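Local coordinates for Pyrimidine/purine nucleoside phosphorylase (Acinetobacter sp. ADP1, PDB 3HQX), which probably catalyses the reversible phosphorolysis of a broad range of purine and pyrimidine nucleosides to the free base and ribose 1-phosphate, at residues F9-I15 and H29-E34; P50-H56 and N92-E98; I64-C68 and E101-Y105. One frame throughout, in Å; residues are numbered along the deposited sequence.

How the contacts relate
The three contacts sample the two antiparallel sheets of a cupin-type beta barrel. Contact 1 lies in the hairpin of strands 12-21 and 26-32, at the edge of the six-stranded sheet that meets the second subunit. Contact 2 pairs two strands of the four-stranded sheet, on the opposite side of the chain's centre; its centre is about 24 Å from that of contact 1. Contact 3 passes between the sheets and also reaches the second subunit. It touches contact 2, where I97 CD1 lies 3.8 Å from L103 CD2. Contacts 1 and 3 come no closer than about 6 Å between nearest atoms.

Contact 1: residues F9-I15 and H29-E34; sequences FDHVTVI and HTVQFE
F33 sets the edge of its ring against the face of F9. The pair is T-shaped, with planes 88° apart and centroids 5.2 Å from each other. F33 CZ makes the nearest approach, 3.6 Å from F9 CD1, and sits toward the rim of the F9 ring. V12 attends to F33 from another side. Its CG1 lies over one face of the F33 ring, 3.8 Å from the centroid, in a CH-pi contact. V12 chi1 of -64° sets CG1 anti to the carbonyl carbon, which brings this methyl to the ring; both V12 methyls also touch V31 CG1. V31 CG1 packs on V12 CB at 3.7 Å and also reaches the F9 ring.

Outside this apolar group runs the ladder of the beta hairpin formed by strands 12-21 and 26-32. T13 and Q32 form a hydrogen-bonded pair. T13 N donates to Q32 O at 2.9 Å, almost straight and in the carbonyl plane. Q32 N returns a bond to T13 O. I15 N gives a third bond, to T30 O at 3.1 Å. Past this bond, water 2 bridges I15 O and T30 N, and the edge of the H29 ring meets I15 O. At the other end, water 1 links H11 O to E34 N. There the E34 carboxylate approaches H11 CB, with OE2 3.6 Å away.

The second subunit extends the sheet by pairing with F9, V12, V14 and I15. T13 OG1 is hydrogen-bonded to D10 of that subunit. K39 of the same chain makes a cation-pi contact with F33, and K16 of the second subunit makes one with F9. An apolar T-shaped pair thus lies beside the dimer edge, while direct backbone bonds hold the hairpin's middle and water bridges its two ends.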
loop_
_atom_site.group_PDB
_atom_site.type_symbol
_atom_site.label_atom_id
_atom_site.label_comp_id
_atom_site.label_asym_id
_atom_site.label_seq_id
_atom_site.Cartn_x
_atom_site.Cartn_y
_atom_site.Cartn_z
ATOM N N PHE A 9 -2.012 -11.808 -7.383
ATOM C CA PHE A 9 -0.786 -12.598 -7.519
ATOM C C PHE A 9 -0.901 -13.810 -6.621
ATOM O O PHE A 9 -1.337 -13.663 -5.516
ATOM C CB PHE A 9 0.438 -11.779 -7.034
ATOM C CG PHE A 9 0.811 -10.616 -7.956
ATOM C CD1 PHE A 9 1.027 -10.812 -9.287
ATOM C CD2 PHE A 9 0.980 -9.345 -7.440
ATOM C CE1 PHE A 9 1.360 -9.723 -10.145
ATOM C CE2 PHE A 9 1.332 -8.257 -8.282
ATOM C CZ PHE A 9 1.514 -8.475 -9.605
ATOM N N ASP A 10 -0.529 -14.975 -7.119
ATOM C CA ASP A 10 -0.574 -16.196 -6.324
ATOM C C ASP A 10 0.850 -16.723 -6.092
ATOM O O ASP A 10 1.722 -16.547 -6.953
ATOM C CB ASP A 10 -1.345 -17.242 -7.094
ATOM C CG ASP A 10 -2.808 -16.955 -7.138
ATOM O OD1 ASP A 10 -3.329 -16.492 -6.094
ATOM O OD2 ASP A 10 -3.396 -17.208 -8.212
ATOM N N HIS A 11 1.064 -17.404 -4.967
ATOM C CA HIS A 11 2.335 -18.059 -4.664
ATOM C C HIS A 11 3.496 -17.085 -4.612
ATOM O O HIS A 11 4.601 -17.353 -5.147
ATOM C CB HIS A 11 2.615 -19.122 -5.734
ATOM C CG HIS A 11 1.492 -20.082 -5.913
ATOM N ND1 HIS A 11 1.057 -20.891 -4.892
ATOM C CD2 HIS A 11 0.695 -20.347 -6.972
ATOM C CE1 HIS A 11 0.041 -21.624 -5.313
ATOM N NE2 HIS A 11 -0.203 -21.308 -6.573
ATOM N N VAL A 12 3.260 -15.957 -3.960
ATOM C CA VAL A 12 4.299 -14.913 -3.877
ATOM C C VAL A 12 4.769 -14.693 -2.416
ATOM O O VAL A 12 4.096 -15.036 -1.451
ATOM C CB VAL A 12 3.882 -13.595 -4.540
ATOM C CG1 VAL A 12 3.685 -13.756 -6.010
ATOM C CG2 VAL A 12 2.626 -12.970 -3.790
ATOM N N THR A 13 5.918 -14.019 -2.317
ATOM C CA THR A 13 6.423 -13.429 -1.096
ATOM C C THR A 13 6.140 -11.951 -1.162
ATOM O O THR A 13 6.325 -11.285 -2.216
ATOM C CB THR A 13 7.940 -13.665 -0.946
ATOM O OG1 THR A 13 8.166 -15.050 -0.640
ATOM C CG2 THR A 13 8.547 -12.844 0.197
ATOM N N VAL A 14 5.679 -11.385 -0.049
ATOM C CA VAL A 14 5.463 -9.967 0.020
ATOM C C VAL A 14 6.269 -9.440 1.206
ATOM O O VAL A 14 6.137 -9.949 2.327
ATOM C CB VAL A 14 3.975 -9.584 0.181
ATOM C CG1 VAL A 14 3.828 -8.045 0.227
ATOM C CG2 VAL A 14 3.180 -10.183 -0.929
ATOM N N ILE A 15 7.067 -8.415 0.953
ATOM C CA ILE A 15 7.839 -7.756 2.026
ATOM C C ILE A 15 6.908 -6.807 2.773
ATOM O O ILE A 15 6.215 -5.958 2.173
ATOM C CB ILE A 15 9.095 -7.030 1.488
ATOM C CG1 ILE A 15 9.918 -8.003 0.662
ATOM C CG2 ILE A 15 9.850 -6.321 2.615
ATOM C CD1 ILE A 15 10.406 -9.170 1.350
ATOM N N HIS A 29 4.669 -1.872 -2.083
ATOM C CA HIS A 29 5.357 -3.044 -1.497
ATOM C C HIS A 29 5.997 -3.873 -2.600
ATOM O O HIS A 29 5.543 -3.870 -3.756
ATOM C CB HIS A 29 4.387 -3.930 -0.766
ATOM C CG HIS A 29 3.827 -3.307 0.495
ATOM N ND1 HIS A 29 2.765 -2.440 0.453
ATOM C CD2 HIS A 29 4.143 -3.457 1.805
ATOM C CE1 HIS A 29 2.461 -2.065 1.694
ATOM N NE2 HIS A 29 3.285 -2.662 2.535
ATOM N N THR A 30 7.065 -4.542 -2.202
ATOM C CA THR A 30 7.775 -5.466 -3.062
ATOM C C THR A 30 7.129 -6.812 -2.997
ATOM O O THR A 30 6.895 -7.354 -1.936
ATOM C CB THR A 30 9.217 -5.601 -2.641
ATOM O OG1 THR A 30 9.827 -4.305 -2.756
ATOM C CG2 THR A 30 9.967 -6.596 -3.530
ATOM N N VAL A 31 6.947 -7.394 -4.189
ATOM C CA VAL A 31 6.396 -8.752 -4.366
ATOM C C VAL A 31 7.445 -9.604 -5.128
ATOM O O VAL A 31 7.976 -9.162 -6.132
ATOM C CB VAL A 31 5.097 -8.710 -5.182
ATOM C CG1 VAL A 31 4.587 -10.089 -5.431
ATOM C CG2 VAL A 31 4.041 -7.872 -4.465
ATOM N N GLN A 32 7.764 -10.769 -4.593
ATOM C CA GLN A 32 8.797 -11.654 -5.152
ATOM C C GLN A 32 8.183 -12.988 -5.524
ATOM O O GLN A 32 7.406 -13.598 -4.783
ATOM C CB GLN A 32 9.929 -11.893 -4.156
ATOM C CG GLN A 32 10.587 -10.589 -3.799
ATOM C CD GLN A 32 11.513 -10.612 -2.590
ATOM O OE1 GLN A 32 11.249 -11.250 -1.551
ATOM N NE2 GLN A 32 12.616 -9.850 -2.707
ATOM N N PHE A 33 8.519 -13.430 -6.721
ATOM C CA PHE A 33 7.923 -14.606 -7.311
ATOM C C PHE A 33 8.820 -15.844 -7.137
ATOM O O PHE A 33 9.983 -15.704 -6.773
ATOM C CB PHE A 33 7.597 -14.309 -8.804
ATOM C CG PHE A 33 6.536 -13.275 -8.972
ATOM C CD1 PHE A 33 5.253 -13.666 -9.178
ATOM C CD2 PHE A 33 6.799 -11.946 -8.789
ATOM C CE1 PHE A 33 4.287 -12.771 -9.245
ATOM C CE2 PHE A 33 5.801 -11.037 -8.859
ATOM C CZ PHE A 33 4.550 -11.467 -9.116
ATOM N N GLU A 34 8.244 -17.042 -7.328
ATOM C CA GLU A 34 8.892 -18.313 -7.143
ATOM C C GLU A 34 10.148 -18.462 -8.006
ATOM O O GLU A 34 11.085 -19.099 -7.586
ATOM C CB GLU A 34 7.936 -19.496 -7.392
ATOM C CG GLU A 34 7.000 -19.778 -6.184
ATOM C CD GLU A 34 6.080 -21.002 -6.368
ATOM O OE1 GLU A 34 6.044 -21.612 -7.476
ATOM O OE2 GLU A 34 5.380 -21.354 -5.382
HETATM O O HOH W 1 5.341 -17.066 -7.782
HETATM O O HOH W 2 7.700 -3.963 0.613
#

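Contact 2: residues P50-H56 and N92-E98; sequences PLTFETH and NSLFKIE
N92 starts the contact by donating its backbone N-H to H56 O. From here 92-98 runs antiparallel to 50-56, as an edge pair in the four-stranded sheet of the cupin fold. S93 comes next. Its N-H is held by T55 OG1 at 2.9 Å, and a weak bond to T55 O accompanies it. The T55 hydroxyl lies between the backbone N and the carbonyl carbon, chi1 57°, which turns it to S93 N; it is also hydrogen-bonded to P90 O. S93 O accepts from T55 N at 2.8 Å, with the donor well above the carbonyl plane. Water 3 donates to both T55 O and S93 O.

L94 pairs with E54 without hydrogen bonds between their backbones. Its CB lies 4.1 Å from E54 CG, and its CD2 reaches across to T52 CG2. F95 returns to a hydrogen-bonded pair, with F53, in which each N-H donates nearly along the C=O axis. F53 CB rests over the F95 face, 4.0 Å from the centroid. The rings are 23° from parallel but slid apart, so they hardly overlap. F22 and F87 make edge-to-face contacts with F53 and F95, respectively, extending the aromatic cluster.

K96 lies alongside T52, pointing the same way. Its CG and CE both pass 3.5 Å from T52 OG1. I97 and L51 exchange two backbone bonds, the one from L51 N to I97 O being almost straight at the hydrogen. I97 CG2 meets the edge of the F53 ring, with CE2 3.6 Å away. Beyond them, I44 of strand 38-44 packs on both I97 and L51. E98 ends the pairing beside P50, where the carboxylate atom OE1 lies 3.1 Å from P50 CG.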
loop_
_atom_site.group_PDB
_atom_site.type_symbol
_atom_site.label_atom_id
_atom_site.label_comp_id
_atom_site.label_asym_id
_atom_site.label_seq_id
_atom_site.Cartn_x
_atom_site.Cartn_y
_atom_site.Cartn_z
ATOM N N PRO A 50 3.104 16.822 -11.161
ATOM C CA PRO A 50 3.645 15.516 -11.533
ATOM C C PRO A 50 4.711 14.988 -10.603
ATOM O O PRO A 50 5.547 15.782 -10.058
ATOM C CB PRO A 50 4.218 15.727 -12.931
ATOM C CG PRO A 50 3.536 16.951 -13.452
ATOM C CD PRO A 50 3.320 17.816 -12.228
ATOM N N LEU A 51 4.660 13.664 -10.407
ATOM C CA LEU A 51 5.641 12.959 -9.629
ATOM C C LEU A 51 6.706 12.332 -10.539
ATOM O O LEU A 51 6.366 11.614 -11.487
ATOM C CB LEU A 51 4.962 11.892 -8.781
ATOM C CG LEU A 51 3.776 12.388 -7.961
ATOM C CD1 LEU A 51 3.302 11.127 -7.190
ATOM C CD2 LEU A 51 4.173 13.596 -7.026
ATOM N N THR A 52 7.989 12.557 -10.239
ATOM C CA THR A 52 9.087 12.033 -11.087
ATOM C C THR A 52 9.651 10.755 -10.505
ATOM O O THR A 52 10.087 10.744 -9.351
ATOM C CB THR A 52 10.266 13.064 -11.349
ATOM O OG1 THR A 52 9.769 14.273 -11.958
ATOM C CG2 THR A 52 11.277 12.495 -12.304
ATOM N N PHE A 53 9.701 9.691 -11.323
ATOM C CA PHE A 53 10.435 8.488 -11.002
ATOM C C PHE A 53 11.531 8.267 -11.990
ATOM O O PHE A 53 11.354 8.577 -13.189
ATOM C CB PHE A 53 9.511 7.289 -11.085
ATOM C CG PHE A 53 8.409 7.307 -10.084
ATOM C CD1 PHE A 53 8.612 6.764 -8.851
ATOM C CD2 PHE A 53 7.197 7.914 -10.369
ATOM C CE1 PHE A 53 7.585 6.772 -7.926
ATOM C CE2 PHE A 53 6.201 7.920 -9.476
ATOM C CZ PHE A 53 6.376 7.338 -8.263
ATOM N N GLU A 54 12.670 7.761 -11.487
ATOM C CA GLU A 54 13.870 7.530 -12.301
ATOM C C GLU A 54 14.218 6.048 -12.369
ATOM O O GLU A 54 14.119 5.302 -11.354
ATOM C CB GLU A 54 15.057 8.391 -11.790
ATOM C CG GLU A 54 14.702 9.874 -11.801
ATOM C CD GLU A 54 15.846 10.795 -11.420
ATOM O OE1 GLU A 54 16.975 10.295 -11.348
ATOM O OE2 GLU A 54 15.589 12.017 -11.181
ATOM N N THR A 55 14.573 5.573 -13.555
ATOM C CA THR A 55 14.821 4.150 -13.725
ATOM C C THR A 55 16.292 3.851 -13.909
ATOM O O THR A 55 16.987 4.628 -14.527
ATOM C CB THR A 55 14.084 3.642 -14.977
ATOM O OG1 THR A 55 14.519 4.398 -16.129
ATOM C CG2 THR A 55 12.613 3.799 -14.783
ATOM N N HIS A 56 16.758 2.740 -13.334
ATOM C CA HIS A 56 18.045 2.157 -13.690
ATOM C C HIS A 56 17.748 1.081 -14.736
ATOM O O HIS A 56 17.974 1.303 -15.912
ATOM C CB HIS A 56 18.738 1.654 -12.444
ATOM C CG HIS A 56 19.162 2.755 -11.528
ATOM N ND1 HIS A 56 19.868 2.528 -10.368
ATOM C CD2 HIS A 56 19.027 4.102 -11.631
ATOM C CE1 HIS A 56 20.129 3.686 -9.782
ATOM N NE2 HIS A 56 19.600 4.654 -10.513
ATOM N N ASN A 92 17.794 3.692 -17.374
ATOM C CA ASN A 92 18.500 4.968 -17.268
ATOM C C ASN A 92 17.689 6.158 -17.738
ATOM O O ASN A 92 18.193 7.036 -18.388
ATOM C CB ASN A 92 19.827 4.912 -18.008
ATOM C CG ASN A 92 20.737 3.840 -17.487
ATOM O OD1 ASN A 92 20.767 3.548 -16.282
ATOM N ND2 ASN A 92 21.520 3.256 -18.392
ATOM N N SER A 93 16.412 6.177 -17.410
ATOM C CA SER A 93 15.538 7.226 -17.872
ATOM C C SER A 93 14.632 7.636 -16.710
ATOM O O SER A 93 15.031 7.490 -15.533
ATOM C CB SER A 93 14.746 6.711 -19.086
ATOM O OG SER A 93 14.038 7.748 -19.736
ATOM N N LEU A 94 13.464 8.177 -17.045
ATOM C CA LEU A 94 12.509 8.699 -16.073
ATOM C C LEU A 94 11.115 8.834 -16.670
ATOM O O LEU A 94 10.916 8.781 -17.896
ATOM C CB LEU A 94 12.932 10.076 -15.536
ATOM C CG LEU A 94 12.935 11.332 -16.420
ATOM C CD1 LEU A 94 11.608 11.818 -16.690
ATOM C CD2 LEU A 94 13.698 12.462 -15.729
ATOM N N PHE A 95 10.157 9.019 -15.779
ATOM C CA PHE A 95 8.799 9.360 -16.155
ATOM C C PHE A 95 8.186 10.258 -15.100
ATOM O O PHE A 95 8.615 10.224 -13.957
ATOM C CB PHE A 95 7.957 8.097 -16.464
ATOM C CG PHE A 95 7.626 7.223 -15.278
ATOM C CD1 PHE A 95 6.436 7.391 -14.621
ATOM C CD2 PHE A 95 8.455 6.227 -14.861
ATOM C CE1 PHE A 95 6.053 6.571 -13.599
ATOM C CE2 PHE A 95 8.063 5.385 -13.821
ATOM C CZ PHE A 95 6.871 5.586 -13.189
ATOM N N LYS A 96 7.207 11.063 -15.508
ATOM C CA LYS A 96 6.526 12.014 -14.646
ATOM C C LYS A 96 5.053 11.735 -14.758
ATOM O O LYS A 96 4.526 11.734 -15.868
ATOM C CB LYS A 96 6.816 13.447 -15.073
ATOM C CG LYS A 96 8.319 13.786 -15.158
ATOM C CD LYS A 96 8.557 15.275 -15.415
ATOM C CE LYS A 96 9.999 15.599 -15.235
ATOM N NZ LYS A 96 10.821 14.587 -15.956
ATOM N N ILE A 97 4.421 11.446 -13.625
ATOM C CA ILE A 97 3.098 10.896 -13.590
ATOM C C ILE A 97 2.177 11.769 -12.738
ATOM O O ILE A 97 2.577 12.296 -11.674
ATOM C CB ILE A 97 3.133 9.426 -13.109
ATOM C CG1 ILE A 97 1.739 8.761 -13.185
ATOM C CG2 ILE A 97 3.695 9.327 -11.677
ATOM C CD1 ILE A 97 1.797 7.190 -13.201
ATOM N N GLU A 98 0.959 11.947 -13.225
ATOM C CA GLU A 98 -0.084 12.675 -12.480
ATOM C C GLU A 98 -1.379 11.859 -12.487
ATOM O O GLU A 98 -1.663 11.123 -13.435
ATOM C CB GLU A 98 -0.274 14.121 -13.004
ATOM C CG GLU A 98 -0.106 14.263 -14.451
ATOM C CD GLU A 98 -0.141 15.709 -14.939
ATOM O OE1 GLU A 98 0.696 16.525 -14.536
ATOM O OE2 GLU A 98 -1.013 16.011 -15.736
HETATM O O HOH W 3 17.852 7.265 -14.345
#

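Contact 3: residues I64-C68 and E101-Y105; sequences ISGEC and EVLDY
L103 reaches across to the 64-68 segment with the end of its side chain. CB leads to CG, which lies 4.1 Å from S65 O. With CG anti to the backbone N, chi1 -173°, the side chain extends to the 64-68 segment, where its methyls take different partners. CD1 meets S65 O at 3.5 Å and also touches E67 N. CD2 lies 3.9 Å from C68 CB, with C68 SG a little farther. I44 and I63 pack on L103.

I64 and S65 both face D104 in a classic beta bulge. It joins strand 103-109 to the corner between strand 59-63 of the same sheet and strand 67-72 of the other. D104 O accepts from I64 N at 2.9 Å and more weakly from S65 N. D104 N donates back to S65 O. G66 follows with a positive phi of 105°, a backbone shape that suits glycine. Water 4 joins S65 OG to V102 O.

The D104 carboxylate is taken by the second subunit: its K17 forms a salt bridge and its S18 a hydrogen bond. One aspartate therefore serves fold and dimer: its carbonyl holds the bulge, and its buried carboxylate, probably stabilised by that lysine, ties the subunits together.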
loop_
_atom_site.group_PDB
_atom_site.type_symbol
_atom_site.label_atom_id
_atom_site.label_comp_id
_atom_site.label_asym_id
_atom_site.label_seq_id
_atom_site.Cartn_x
_atom_site.Cartn_y
_atom_site.Cartn_z
ATOM N N ILE A 64 -3.580 -0.980 -12.882
ATOM C CA ILE A 64 -4.533 -1.936 -12.319
ATOM C C ILE A 64 -5.937 -1.272 -12.101
ATOM O O ILE A 64 -6.966 -1.924 -12.328
ATOM C CB ILE A 64 -3.993 -2.560 -10.974
ATOM C CG1 ILE A 64 -2.720 -3.385 -11.178
ATOM C CG2 ILE A 64 -5.108 -3.377 -10.271
ATOM C CD1 ILE A 64 -2.767 -4.431 -12.261
ATOM N N SER A 65 -5.931 -0.009 -11.631
ATOM C CA SER A 65 -7.123 0.772 -11.394
ATOM C C SER A 65 -6.841 2.247 -11.549
ATOM O O SER A 65 -5.809 2.731 -11.072
ATOM C CB SER A 65 -7.642 0.487 -10.011
ATOM O OG SER A 65 -8.876 1.193 -9.749
ATOM N N GLY A 66 -7.752 2.965 -12.206
ATOM C CA GLY A 66 -7.606 4.407 -12.320
ATOM C C GLY A 66 -7.168 4.860 -13.679
ATOM O O GLY A 66 -7.237 4.128 -14.696
ATOM N N GLU A 67 -6.748 6.103 -13.680
ATOM C CA GLU A 67 -6.449 6.873 -14.888
ATOM C C GLU A 67 -5.278 7.760 -14.551
ATOM O O GLU A 67 -5.286 8.410 -13.484
ATOM C CB GLU A 67 -7.635 7.772 -15.256
ATOM C CG GLU A 67 -7.357 8.758 -16.402
ATOM C CD GLU A 67 -8.561 9.510 -16.783
ATOM O OE1 GLU A 67 -9.621 8.899 -16.993
ATOM O OE2 GLU A 67 -8.467 10.758 -16.837
ATOM N N CYS A 68 -4.279 7.812 -15.433
ATOM C CA CYS A 68 -3.137 8.733 -15.201
ATOM C C CYS A 68 -2.692 9.363 -16.496
ATOM O O CYS A 68 -2.990 8.883 -17.570
ATOM C CB CYS A 68 -1.933 8.023 -14.521
ATOM S SG CYS A 68 -1.269 6.660 -15.443
ATOM N N GLU A 101 -7.245 10.664 -9.144
ATOM C CA GLU A 101 -7.922 9.651 -8.342
ATOM C C GLU A 101 -6.886 8.646 -7.855
ATOM O O GLU A 101 -5.720 8.689 -8.252
ATOM C CB GLU A 101 -9.000 8.896 -9.142
ATOM C CG GLU A 101 -10.162 9.777 -9.739
ATOM C CD GLU A 101 -11.112 10.265 -8.721
ATOM O OE1 GLU A 101 -11.275 9.606 -7.672
ATOM O OE2 GLU A 101 -11.769 11.294 -9.012
ATOM N N VAL A 102 -7.280 7.806 -6.928
ATOM C CA VAL A 102 -6.410 6.680 -6.555
ATOM C C VAL A 102 -6.000 5.906 -7.804
ATOM O O VAL A 102 -6.849 5.569 -8.637
ATOM C CB VAL A 102 -7.057 5.756 -5.520
ATOM C CG1 VAL A 102 -6.213 4.492 -5.277
ATOM C CG2 VAL A 102 -7.268 6.550 -4.195
ATOM N N LEU A 103 -4.707 5.653 -7.907
ATOM C CA LEU A 103 -4.135 4.906 -9.016
ATOM C C LEU A 103 -3.426 3.675 -8.483
ATOM O O LEU A 103 -2.452 3.797 -7.712
ATOM C CB LEU A 103 -3.105 5.764 -9.781
ATOM C CG LEU A 103 -2.548 5.176 -11.064
ATOM C CD1 LEU A 103 -3.607 5.261 -12.207
ATOM C CD2 LEU A 103 -1.175 5.747 -11.427
ATOM N N ASP A 104 -3.910 2.487 -8.856
ATOM C CA ASP A 104 -3.210 1.253 -8.481
ATOM C C ASP A 104 -2.389 0.816 -9.659
ATOM O O ASP A 104 -2.849 0.841 -10.793
ATOM C CB ASP A 104 -4.210 0.124 -8.165
ATOM C CG ASP A 104 -5.016 0.404 -6.890
ATOM O OD1 ASP A 104 -4.610 -0.088 -5.819
ATOM O OD2 ASP A 104 -6.076 1.073 -6.983
ATOM N N TYR A 105 -1.173 0.375 -9.383
ATOM C CA TYR A 105 -0.270 -0.076 -10.438
ATOM C C TYR A 105 0.575 -1.280 -10.009
ATOM O O TYR A 105 0.739 -1.581 -8.808
ATOM C CB TYR A 105 0.636 1.075 -10.920
ATOM C CG TYR A 105 1.651 1.477 -9.883
ATOM C CD1 TYR A 105 2.872 0.827 -9.799
ATOM C CD2 TYR A 105 1.382 2.478 -8.969
ATOM C CE1 TYR A 105 3.790 1.126 -8.815
ATOM C CE2 TYR A 105 2.315 2.806 -7.979
ATOM C CZ TYR A 105 3.491 2.120 -7.908
ATOM O OH TYR A 105 4.364 2.495 -6.914
HETATM O O HOH W 4 -8.974 3.979 -8.723
HETATM O O HOH W 5 -6.524 7.194 -11.007
#